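Local coordinates for Poly(A) ribonuclease POP2 (Saccharomyces cerevisiae, PDB 1UOC), which degrades RNA from the 3' end in vitro, preferring poly(A), and is probably a catalytic subunit of the CCR4-NOT mRNA deadenylase complex, at residues Leu236-Phe241 and Met254-Cys259; His162-Leu167 and Gly280-Ile285. All coordinates share one frame; numbering follows the deposited sequence.

Interaction 1 of 2, residues Leu236-Phe241 and Met254-Cys259; sequences LGLPRF and MLLSFC
Leu236 and Ser257 have the nearest CA atoms, 7.2 Å apart, where the chain leaving helix 229-235 passes over one turn of helix 247-264. At Gly237 the first helix stops in a Schellman motif: phi is positive, 76°, and the chain turns out of the helix into an extended course at Leu238. Leu236 and Leu238 both direct their side chains at the second helix. Leu236 reaches it with CD1, which lies against the backbone of Ser257, 3.7 Å from its O, and also meets Ser257 CB at 3.9 Å. Leu238 divides its two methyls. CD1 comes up to Ser257 OG at 3.7 Å, whereas CD2 stands more loosely beside Leu256 CD2 at 4.5 Å. The serine hydroxyl has its polar partner within its own helix: with OG beside its own backbone N (chi1 -66°), it hydrogen-bonds Leu253 O one turn back. No hydrogen bond joins the two segments. Leu14 also touches Leu256, and Phe7 touches Leu238, so N-terminal residues add to the packing. The Schellman-capped end of helix 229-235 and the loop after it thus pack on helix 247-264 of the RNase D-type (DEDD) domain, a helix that also bears Gln250, a predicted metal ligand.

Interaction 2 of 2, residues His162-Leu167 and Gly280-Ile285; sequences HAAYDL and GVIYGI
Ala164, at the N-cap position of helix 165-174, meets Ile282 and Tyr283 of the C-terminal tail. The helix follows strand 157-160 in the RNase H-like fold of DEDD nucleases, and the tail packs beside its first turn. Most of the contact is made by one methyl group and two larger side chains. Ala164 CB approaches the far end of the Tyr283 ring obliquely, 3.7 Å from OH and 4.1 Å from CZ. The CB of Tyr283 does not point at the start of the helix, but the ring extends so that its OH end arrives there. Ile282 comes in next to it with its CG2 branch, which lies 3.9 Å from Ala164 N and 4.3 Å from Ala164 CB. That branch points away from the isoleucine's own backbone N, leaving CG1 beside the N (chi1 -56°). No hydrogen bond crosses between the segments. Helix 183-193 adds Val190 to Ile282, and helix 61-73 adds Val62 and Tyr66 to Tyr283. Asp199 accepts hydrogen bonds from the backbone N of both His162 and Ala163, holding the loop before the helix. Asp166, a predicted catalytic metal ligand, takes no part in the tail contact; its OD1 is hydrogen-bonded to Thr45 OG1. Within the tail, the Ile282 methyl lies over a face of the Tyr283 ring, with CG2 3.8 Å above the ring plane, over its centre.

Following the chain from the N terminus, residues 162-167 come first, just after strand 157-160 and at the start of helix 165-174. Helix 183-193, strand 197-199 and helix 200-207 follow. Helix 229-235 then leads into residues 236-241, and interaction 1 closes a short loop of 12 intervening residues when helix 247-264 brings 254-259 back alongside. The tail beyond that helix reaches 280-285, where interaction 2 closes a loop of 112 residues. Interaction 1 is thus nested inside interaction 2. The centres lie 21 Å apart and the nearest atoms about 6 Å apart, so they do not touch: one packs the loop after helix 229-235 on helix 247-264, the other ties the C-terminal tail to helix 165-174.

Interaction 1 of 2, residues Leu236-Phe241 and Met254-Cys259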
ATOM      1  N   LEU A 236      -6.882   5.783  16.940  1.00 45.53           N
ATOM      2  CA  LEU A 236      -8.222   5.715  16.380  1.00 45.51           C
ATOM      3  C   LEU A 236      -8.993   4.620  17.103  1.00 46.49           C
ATOM      4  O   LEU A 236     -10.184   4.409  16.868  1.00 45.95           O
ATOM      5  CB  LEU A 236      -8.159   5.428  14.880  1.00 46.35           C
ATOM      6  CG  LEU A 236      -7.694   6.606  14.024  1.00 45.09           C
ATOM      7  CD1 LEU A 236      -7.257   6.120  12.650  1.00 44.64           C
ATOM      8  CD2 LEU A 236      -8.824   7.617  13.923  1.00 43.99           C
ATOM      9  N   GLY A 237      -8.287   3.922  17.988  1.00 47.20           N
ATOM     10  CA  GLY A 237      -8.903   2.863  18.763  1.00 47.20           C
ATOM     11  C   GLY A 237      -9.172   1.552  18.051  1.00 46.08           C
ATOM     12  O   GLY A 237     -10.200   0.922  18.299  1.00 47.10           O
ATOM     13  N   LEU A 238      -8.264   1.136  17.174  1.00 43.88           N
ATOM     14  CA  LEU A 238      -8.417  -0.128  16.455  1.00 41.61           C
ATOM     15  C   LEU A 238      -7.671  -1.218  17.217  1.00 41.99           C
ATOM     16  O   LEU A 238      -6.477  -1.091  17.486  1.00 42.63           O
ATOM     17  CB  LEU A 238      -7.849  -0.010  15.040  1.00 38.83           C
ATOM     18  CG  LEU A 238      -8.746   0.618  13.978  1.00 38.57           C
ATOM     19  CD1 LEU A 238      -7.867   1.257  12.918  1.00 38.64           C
ATOM     20  CD2 LEU A 238      -9.683  -0.438  13.384  1.00 35.88           C
ATOM     21  N   PRO A 239      -8.370  -2.307  17.579  1.00 41.20           N
ATOM     22  CA  PRO A 239      -7.744  -3.407  18.315  1.00 40.53           C
ATOM     23  C   PRO A 239      -6.545  -3.974  17.580  1.00 39.25           C
ATOM     24  O   PRO A 239      -6.513  -3.987  16.358  1.00 40.69           O
ATOM     25  CB  PRO A 239      -8.876  -4.429  18.433  1.00 39.60           C
ATOM     26  CG  PRO A 239     -10.072  -3.563  18.520  1.00 40.42           C
ATOM     27  CD  PRO A 239      -9.815  -2.540  17.434  1.00 40.66           C
ATOM     28  N   ARG A 240      -5.566  -4.452  18.331  1.00 39.51           N
ATOM     29  CA  ARG A 240      -4.372  -5.031  17.742  1.00 40.44           C
ATOM     30  C   ARG A 240      -4.625  -6.441  17.233  1.00 39.10           C
ATOM     31  O   ARG A 240      -3.942  -7.377  17.656  1.00 38.90           O
ATOM     32  CB  ARG A 240      -3.228  -5.088  18.762  1.00 43.35           C
ATOM     33  CG  ARG A 240      -2.178  -4.000  18.599  1.00 49.43           C
ATOM     34  CD  ARG A 240      -2.621  -2.699  19.215  1.00 52.62           C
ATOM     35  NE  ARG A 240      -1.595  -1.657  19.138  1.00 56.84           N
ATOM     36  CZ  ARG A 240      -0.298  -1.838  19.392  1.00 59.15           C
ATOM     37  NH1 ARG A 240       0.167  -3.033  19.734  1.00 59.89           N
ATOM     38  NH2 ARG A 240       0.535  -0.805  19.344  1.00 60.04           N
ATOM     39  N   PHE A 241      -5.594  -6.612  16.335  1.00 37.76           N
ATOM     40  CA  PHE A 241      -5.842  -7.947  15.791  1.00 37.31           C
ATOM     41  C   PHE A 241      -4.571  -8.414  15.073  1.00 36.32           C
ATOM     42  O   PHE A 241      -3.888  -7.617  14.417  1.00 34.58           O
ATOM     43  CB  PHE A 241      -7.010  -7.939  14.805  1.00 36.47           C
ATOM     44  CG  PHE A 241      -8.358  -7.809  15.455  1.00 35.37           C
ATOM     45  CD1 PHE A 241      -9.087  -6.628  15.357  1.00 34.01           C
ATOM     46  CD2 PHE A 241      -8.913  -8.878  16.143  1.00 34.12           C
ATOM     47  CE1 PHE A 241     -10.347  -6.519  15.932  1.00 34.60           C
ATOM     48  CE2 PHE A 241     -10.178  -8.778  16.723  1.00 34.78           C
ATOM     49  CZ  PHE A 241     -10.898  -7.599  16.617  1.00 32.90           C
ATOM     50  N   MET A 254      -4.275   0.231   7.002  1.00 32.94           N
ATOM     51  CA  MET A 254      -4.010   1.504   6.349  1.00 31.15           C
ATOM     52  C   MET A 254      -5.309   2.141   5.873  1.00 30.72           C
ATOM     53  O   MET A 254      -5.613   3.284   6.207  1.00 32.75           O
ATOM     54  CB  MET A 254      -3.097   1.238   5.153  1.00 31.54           C
ATOM     55  CG  MET A 254      -2.293   2.405   4.643  1.00 34.97           C
ATOM     56  SD  MET A 254      -1.289   1.896   3.228  1.00 35.93           S
ATOM     57  CE  MET A 254      -0.274   0.645   4.004  1.00 26.96           C
ATOM     58  N   LEU A 255      -6.079   1.396   5.084  1.00 30.92           N
ATOM     59  CA  LEU A 255      -7.350   1.892   4.546  1.00 30.88           C
ATOM     60  C   LEU A 255      -8.390   2.218   5.637  1.00 31.57           C
ATOM     61  O   LEU A 255      -9.105   3.217   5.556  1.00 31.00           O
ATOM     62  CB  LEU A 255      -7.928   0.855   3.579  1.00 28.89           C
ATOM     63  CG  LEU A 255      -9.176   1.254   2.807  1.00 28.86           C
ATOM     64  CD1 LEU A 255      -8.837   2.450   1.905  1.00 30.37           C
ATOM     65  CD2 LEU A 255      -9.688   0.075   1.986  1.00 26.08           C
ATOM     66  N   LEU A 256      -8.483   1.351   6.641  1.00 31.21           N
ATOM     67  CA  LEU A 256      -9.418   1.539   7.754  1.00 31.64           C
ATOM     68  C   LEU A 256      -9.072   2.842   8.455  1.00 31.44           C
ATOM     69  O   LEU A 256      -9.940   3.656   8.770  1.00 31.03           O
ATOM     70  CB  LEU A 256      -9.270   0.379   8.746  1.00 31.78           C
ATOM     71  CG  LEU A 256     -10.355  -0.676   8.960  1.00 33.89           C
ATOM     72  CD1 LEU A 256     -11.306  -0.736   7.782  1.00 32.32           C
ATOM     73  CD2 LEU A 256      -9.663  -2.021   9.215  1.00 28.26           C
ATOM     74  N   SER A 257      -7.780   3.027   8.695  1.00 31.91           N
ATOM     75  CA  SER A 257      -7.290   4.217   9.360  1.00 32.75           C
ATOM     76  C   SER A 257      -7.534   5.464   8.522  1.00 33.30           C
ATOM     77  O   SER A 257      -7.982   6.479   9.041  1.00 34.33           O
ATOM     78  CB  SER A 257      -5.796   4.070   9.679  1.00 32.50           C
ATOM     79  OG  SER A 257      -5.590   3.037  10.631  1.00 32.21           O
ATOM     80  N   PHE A 258      -7.255   5.389   7.225  1.00 34.00           N
ATOM     81  CA  PHE A 258      -7.472   6.544   6.363  1.00 34.74           C
ATOM     82  C   PHE A 258      -8.927   6.999   6.391  1.00 35.21           C
ATOM     83  O   PHE A 258      -9.221   8.170   6.601  1.00 34.55           O
ATOM     84  CB  PHE A 258      -7.104   6.229   4.908  1.00 32.81           C
ATOM     85  CG  PHE A 258      -7.343   7.370   3.984  1.00 31.09           C
ATOM     86  CD1 PHE A 258      -6.427   8.416   3.901  1.00 33.80           C
ATOM     87  CD2 PHE A 258      -8.525   7.450   3.253  1.00 31.82           C
ATOM     88  CE1 PHE A 258      -6.692   9.536   3.105  1.00 32.39           C
ATOM     89  CE2 PHE A 258      -8.801   8.561   2.458  1.00 33.84           C
ATOM     90  CZ  PHE A 258      -7.878   9.611   2.384  1.00 33.24           C
ATOM     91  N   CYS A 259      -9.835   6.064   6.147  1.00 35.01           N
ATOM     92  CA  CYS A 259     -11.244   6.393   6.112  1.00 36.90           C
ATOM     93  C   CYS A 259     -11.817   6.862   7.458  1.00 38.64           C
ATOM     94  O   CYS A 259     -12.714   7.704   7.488  1.00 36.33           O
ATOM     95  CB  CYS A 259     -12.024   5.195   5.565  1.00 34.73           C
ATOM     96  SG  CYS A 259     -11.651   4.843   3.831  1.00 35.81           S
TER

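Interaction 2 of 2, residues His162-Leu167 and Gly280-Ile285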
ATOM      1  N   HIS A 162       4.256   5.841   3.634  1.00 49.00           N
ATOM      2  CA  HIS A 162       5.662   5.848   3.239  1.00 54.26           C
ATOM      3  C   HIS A 162       5.665   5.382   1.782  1.00 56.94           C
ATOM      4  O   HIS A 162       6.252   4.354   1.441  1.00 57.60           O
ATOM      5  CB  HIS A 162       6.476   4.884   4.102  1.00 57.24           C
ATOM      6  CG  HIS A 162       6.821   5.424   5.456  1.00 59.73           C
ATOM      7  ND1 HIS A 162       7.266   4.620   6.485  1.00 61.42           N
ATOM      8  CD2 HIS A 162       6.820   6.690   5.940  1.00 61.98           C
ATOM      9  CE1 HIS A 162       7.524   5.369   7.545  1.00 62.88           C
ATOM     10  NE2 HIS A 162       7.263   6.628   7.240  1.00 62.58           N
ATOM     11  N   ALA A 163       4.971   6.149   0.942  1.00 59.08           N
ATOM     12  CA  ALA A 163       4.840   5.865  -0.478  1.00 61.11           C
ATOM     13  C   ALA A 163       6.182   5.545  -1.110  1.00 62.66           C
ATOM     14  O   ALA A 163       6.561   4.381  -1.213  1.00 64.07           O
ATOM     15  CB  ALA A 163       4.203   7.056  -1.181  1.00 60.11           C
ATOM     16  N   ALA A 164       6.879   6.595  -1.538  1.00 63.37           N
ATOM     17  CA  ALA A 164       8.193   6.502  -2.172  1.00 63.14           C
ATOM     18  C   ALA A 164       8.611   5.103  -2.624  1.00 62.86           C
ATOM     19  O   ALA A 164       8.734   4.843  -3.822  1.00 61.76           O
ATOM     20  CB  ALA A 164       9.246   7.081  -1.244  1.00 62.82           C
ATOM     21  N   TYR A 165       8.837   4.209  -1.667  1.00 63.05           N
ATOM     22  CA  TYR A 165       9.259   2.851  -1.990  1.00 63.69           C
ATOM     23  C   TYR A 165       8.197   1.950  -2.607  1.00 62.84           C
ATOM     24  O   TYR A 165       8.502   1.147  -3.488  1.00 62.45           O
ATOM     25  CB  TYR A 165       9.851   2.180  -0.749  1.00 66.51           C
ATOM     26  CG  TYR A 165      11.306   2.526  -0.546  1.00 70.05           C
ATOM     27  CD1 TYR A 165      11.702   3.838  -0.276  1.00 70.59           C
ATOM     28  CD2 TYR A 165      12.296   1.553  -0.679  1.00 71.23           C
ATOM     29  CE1 TYR A 165      13.053   4.171  -0.152  1.00 72.43           C
ATOM     30  CE2 TYR A 165      13.646   1.874  -0.554  1.00 73.47           C
ATOM     31  CZ  TYR A 165      14.016   3.182  -0.295  1.00 73.33           C
ATOM     32  OH  TYR A 165      15.350   3.504  -0.196  1.00 75.78           O
ATOM     33  N   ASP A 166       6.954   2.070  -2.156  1.00 62.24           N
ATOM     34  CA  ASP A 166       5.896   1.230  -2.707  1.00 61.97           C
ATOM     35  C   ASP A 166       5.627   1.635  -4.147  1.00 61.31           C
ATOM     36  O   ASP A 166       5.580   0.787  -5.038  1.00 61.48           O
ATOM     37  CB  ASP A 166       4.617   1.343  -1.869  1.00 60.99           C
ATOM     38  CG  ASP A 166       4.782   0.755  -0.476  1.00 60.00           C
ATOM     39  OD1 ASP A 166       5.796   0.077  -0.232  1.00 59.09           O
ATOM     40  OD2 ASP A 166       3.897   0.959   0.376  1.00 61.11           O
ATOM     41  N   LEU A 167       5.469   2.939  -4.361  1.00 60.84           N
ATOM     42  CA  LEU A 167       5.227   3.499  -5.687  1.00 59.83           C
ATOM     43  C   LEU A 167       6.453   3.284  -6.566  1.00 59.38           C
ATOM     44  O   LEU A 167       6.337   2.943  -7.743  1.00 59.07           O
ATOM     45  CB  LEU A 167       4.918   4.989  -5.567  1.00 59.30           C
ATOM     46  CG  LEU A 167       3.473   5.343  -5.204  1.00 59.73           C
ATOM     47  CD1 LEU A 167       2.863   4.275  -4.313  1.00 59.78           C
ATOM     48  CD2 LEU A 167       3.439   6.711  -4.540  1.00 60.38           C
ATOM     49  N   GLY A 280      -1.364  13.587  -4.035  1.00 35.15           N
ATOM     50  CA  GLY A 280      -0.192  13.431  -4.883  1.00 35.59           C
ATOM     51  C   GLY A 280       1.162  13.798  -4.303  1.00 36.78           C
ATOM     52  O   GLY A 280       2.176  13.704  -4.991  1.00 37.20           O
ATOM     53  N   VAL A 281       1.195  14.196  -3.038  1.00 37.84           N
ATOM     54  CA  VAL A 281       2.453  14.592  -2.418  1.00 38.53           C
ATOM     55  C   VAL A 281       3.206  13.394  -1.872  1.00 40.17           C
ATOM     56  O   VAL A 281       2.705  12.669  -1.013  1.00 41.22           O
ATOM     57  CB  VAL A 281       2.219  15.614  -1.277  1.00 37.02           C
ATOM     58  CG1 VAL A 281       3.530  15.953  -0.600  1.00 31.60           C
ATOM     59  CG2 VAL A 281       1.583  16.881  -1.845  1.00 33.74           C
ATOM     60  N   ILE A 282       4.412  13.198  -2.390  1.00 42.59           N
ATOM     61  CA  ILE A 282       5.285  12.104  -1.988  1.00 44.71           C
ATOM     62  C   ILE A 282       6.376  12.626  -1.060  1.00 47.27           C
ATOM     63  O   ILE A 282       6.495  12.216   0.099  1.00 49.71           O
ATOM     64  CB  ILE A 282       6.022  11.507  -3.197  1.00 44.86           C
ATOM     65  CG1 ILE A 282       5.035  11.051  -4.262  1.00 46.53           C
ATOM     66  CG2 ILE A 282       6.896  10.350  -2.751  1.00 47.01           C
ATOM     67  CD1 ILE A 282       5.712  10.589  -5.541  1.00 46.01           C
ATOM     68  N   TYR A 283       7.169  13.543  -1.604  1.00 49.37           N
ATOM     69  CA  TYR A 283       8.318  14.126  -0.923  1.00 50.59           C
ATOM     70  C   TYR A 283       8.149  15.498  -0.279  1.00 50.27           C
ATOM     71  O   TYR A 283       9.128  16.222  -0.104  1.00 53.62           O
ATOM     72  CB  TYR A 283       9.494  14.178  -1.905  1.00 52.80           C
ATOM     73  CG  TYR A 283      10.065  12.816  -2.247  1.00 53.40           C
ATOM     74  CD1 TYR A 283      10.128  12.367  -3.566  1.00 55.01           C
ATOM     75  CD2 TYR A 283      10.554  11.983  -1.247  1.00 55.00           C
ATOM     76  CE1 TYR A 283      10.672  11.110  -3.875  1.00 55.92           C
ATOM     77  CE2 TYR A 283      11.096  10.735  -1.536  1.00 56.11           C
ATOM     78  CZ  TYR A 283      11.156  10.301  -2.849  1.00 56.87           C
ATOM     79  OH  TYR A 283      11.706   9.060  -3.113  1.00 58.41           O
ATOM     80  N   GLY A 284       6.929  15.859   0.089  1.00 48.07           N
ATOM     81  CA  GLY A 284       6.724  17.154   0.709  1.00 46.90           C
ATOM     82  C   GLY A 284       6.039  18.153  -0.205  1.00 46.09           C
ATOM     83  O   GLY A 284       6.241  18.160  -1.415  1.00 42.87           O
ATOM     84  N   ILE A 285       5.221  19.009   0.388  1.00 48.01           N
ATOM     85  CA  ILE A 285       4.486  20.010  -0.366  1.00 48.93           C
ATOM     86  C   ILE A 285       5.464  21.039  -0.947  1.00 48.30           C
ATOM     87  O   ILE A 285       6.543  21.263  -0.395  1.00 47.71           O
ATOM     88  CB  ILE A 285       3.433  20.678   0.569  1.00 51.66           C
ATOM     89  CG1 ILE A 285       2.159  20.999  -0.211  1.00 54.65           C
ATOM     90  CG2 ILE A 285       4.004  21.927   1.221  1.00 51.56           C
ATOM     91  CD1 ILE A 285       0.920  21.047   0.671  1.00 56.22           C
TER